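Local coordinates for protein GH18 chiitnase (Pseudoalteromonas aurantia, PDB 6K7Z) that probably hydrolyses internal glycosidic bonds of chitin, as an endo-acting chitinase of glycoside hydrolase family 18, at residues E91-L96 / T138-K143. Sequence-based numbering, arbitrary orientation.
Sequences EDTAKL and TQELRK
Glu140 packs its side chain against Thr93 and Ala94 where the first turn of helix 93-106 meets the later part of helix 130-144, both on the outside of the TIM barrel. The case illustrates how an acidic side chain can lie against a neighbouring helix by its CG and carboxylate carbon while a carboxylate oxygen pairs with cations of its own helix. Glu140 CG lies 3.9 Å from Thr93 OG1, the two side chains crossing at about a right angle, and Glu140 CD is 4.2 Å from Ala94 CB; no hydrogen bond spans the two segments. The CA atoms of Ala94 and Glu140 are 5.8 Å apart, the nearest backbone approach. A bend at chi2 (-74°) leaves OE1 of Glu140 facing the next turn of its own helix, where Lys143 NZ reaches it at 2.8 Å from above the carboxylate plane and Arg144 forms a second salt bridge to the same oxygen. Thr93 OG1 hydrogen-bonds Ser136 OG, one turn before Glu140, which ties the start of one helix to the flank of the other. That start is itself capped: N-cap Asp92 accepts Lys95 N through OD1 at 3.1 Å, the donor meeting OD1 55° out of the carboxylate plane.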
loop_
_atom_site.group_PDB
_atom_site.type_symbol
_atom_site.label_atom_id
_atom_site.label_comp_id
_atom_site.label_asym_id
_atom_site.label_seq_id
_atom_site.Cartn_x
_atom_site.Cartn_y
_atom_site.Cartn_z
ATOM N N GLU A 91 -8.108 18.759 -8.297
ATOM C CA GLU A 91 -8.504 20.159 -8.213
ATOM C C GLU A 91 -8.983 20.560 -6.824
ATOM O O GLU A 91 -9.183 21.758 -6.585
ATOM C CB GLU A 91 -9.590 20.451 -9.256
ATOM C CG GLU A 91 -9.116 20.148 -10.682
ATOM C CD GLU A 91 -10.231 20.177 -11.712
ATOM O OE1 GLU A 91 -11.416 20.142 -11.319
ATOM O OE2 GLU A 91 -9.911 20.232 -12.920
ATOM N N ASP A 92 -9.147 19.605 -5.902
ATOM C CA ASP A 92 -9.489 19.938 -4.521
ATOM C C ASP A 92 -9.002 18.850 -3.565
ATOM O O ASP A 92 -9.803 18.091 -3.006
ATOM C CB ASP A 92 -11.000 20.166 -4.386
ATOM C CG ASP A 92 -11.379 20.881 -3.096
ATOM O OD1 ASP A 92 -10.567 20.907 -2.150
ATOM O OD2 ASP A 92 -12.504 21.419 -3.030
ATOM N N THR A 93 -7.682 18.773 -3.363
ATOM C CA THR A 93 -7.127 17.745 -2.487
ATOM C C THR A 93 -7.528 17.953 -1.035
ATOM O O THR A 93 -7.577 16.987 -0.271
ATOM C CB THR A 93 -5.598 17.710 -2.595
ATOM O OG1 THR A 93 -5.057 18.974 -2.172
ATOM C CG2 THR A 93 -5.189 17.430 -4.025
ATOM N N ALA A 94 -7.805 19.194 -0.624
ATOM C CA ALA A 94 -8.171 19.407 0.770
ATOM C C ALA A 94 -9.510 18.754 1.076
ATOM O O ALA A 94 -9.698 18.180 2.152
ATOM C CB ALA A 94 -8.200 20.901 1.090
ATOM N N LYS A 95 -10.442 18.815 0.124
ATOM C CA LYS A 95 -11.737 18.179 0.303
ATOM C C LYS A 95 -11.594 16.667 0.353
ATOM O O LYS A 95 -12.211 16.007 1.199
ATOM C CB LYS A 95 -12.680 18.599 -0.826
ATOM C CG LYS A 95 -14.087 18.062 -0.692
ATOM C CD LYS A 95 -15.041 18.726 -1.692
ATOM C CE LYS A 95 -16.491 18.343 -1.387
ATOM N NZ LYS A 95 -17.474 18.799 -2.420
ATOM N N LEU A 96 -10.784 16.105 -0.549
ATOM C CA LEU A 96 -10.499 14.677 -0.513
ATOM C C LEU A 96 -9.856 14.289 0.813
ATOM O O LEU A 96 -10.281 13.327 1.469
ATOM C CB LEU A 96 -9.593 14.304 -1.690
ATOM C CG LEU A 96 -9.119 12.850 -1.749
ATOM C CD1 LEU A 96 -10.305 11.909 -1.865
ATOM C CD2 LEU A 96 -8.150 12.631 -2.905
ATOM N N THR A 138 -0.817 14.152 0.306
ATOM C CA THR A 138 -0.084 13.716 1.489
ATOM C C THR A 138 -0.018 14.822 2.536
ATOM O O THR A 138 -0.272 14.575 3.720
ATOM C CB THR A 138 1.320 13.242 1.107
ATOM O OG1 THR A 138 1.223 12.073 0.282
ATOM C CG2 THR A 138 2.122 12.895 2.352
ATOM N N GLN A 139 0.266 16.057 2.112
ATOM C CA GLN A 139 0.376 17.158 3.061
ATOM C C GLN A 139 -0.949 17.402 3.769
ATOM O O GLN A 139 -0.995 17.560 4.995
ATOM C CB GLN A 139 0.843 18.422 2.340
ATOM C CG GLN A 139 2.318 18.416 1.967
ATOM C CD GLN A 139 2.706 19.581 1.071
ATOM O OE1 GLN A 139 1.866 20.153 0.378
ATOM N NE2 GLN A 139 3.989 19.929 1.075
ATOM N N GLU A 140 -2.044 17.434 3.009
ATOM C CA GLU A 140 -3.344 17.722 3.603
ATOM C C GLU A 140 -3.799 16.592 4.509
ATOM O O GLU A 140 -4.432 16.828 5.545
ATOM C CB GLU A 140 -4.371 17.973 2.503
ATOM C CG GLU A 140 -4.032 19.139 1.607
ATOM C CD GLU A 140 -4.251 20.467 2.297
ATOM O OE1 GLU A 140 -4.749 20.472 3.451
ATOM O OE2 GLU A 140 -3.948 21.501 1.675
ATOM N N LEU A 141 -3.490 15.355 4.132
ATOM C CA LEU A 141 -3.859 14.219 4.964
ATOM C C LEU A 141 -3.060 14.214 6.261
ATOM O O LEU A 141 -3.617 13.977 7.342
ATOM C CB LEU A 141 -3.639 12.933 4.169
ATOM C CG LEU A 141 -4.470 11.672 4.379
ATOM C CD1 LEU A 141 -5.943 11.973 4.510
ATOM C CD2 LEU A 141 -4.223 10.747 3.190
ATOM N N ARG A 142 -1.757 14.493 6.166
ATOM C CA ARG A 142 -0.881 14.471 7.333
ATOM C C ARG A 142 -1.246 15.569 8.317
ATOM O O ARG A 142 -1.122 15.382 9.533
ATOM C CB ARG A 142 0.579 14.608 6.888
ATOM C CG ARG A 142 1.591 14.611 8.027
ATOM C CD ARG A 142 1.375 13.406 8.939
ATOM N NE ARG A 142 2.055 12.225 8.435
ATOM C CZ ARG A 142 1.784 10.985 8.828
ATOM N NH1 ARG A 142 0.832 10.757 9.719
ATOM N NH2 ARG A 142 2.465 9.970 8.324
ATOM N N LYS A 143 -1.704 16.708 7.793
ATOM C CA LYS A 143 -2.249 17.776 8.619
ATOM C C LYS A 143 -3.380 17.265 9.503
ATOM O O LYS A 143 -3.433 17.571 10.702
ATOM C CB LYS A 143 -2.722 18.903 7.700
ATOM C CG LYS A 143 -3.337 20.101 8.390
ATOM C CD LYS A 143 -3.980 21.043 7.363
ATOM C CE LYS A 143 -2.968 21.546 6.346
ATOM N NZ LYS A 143 -3.643 22.315 5.245
#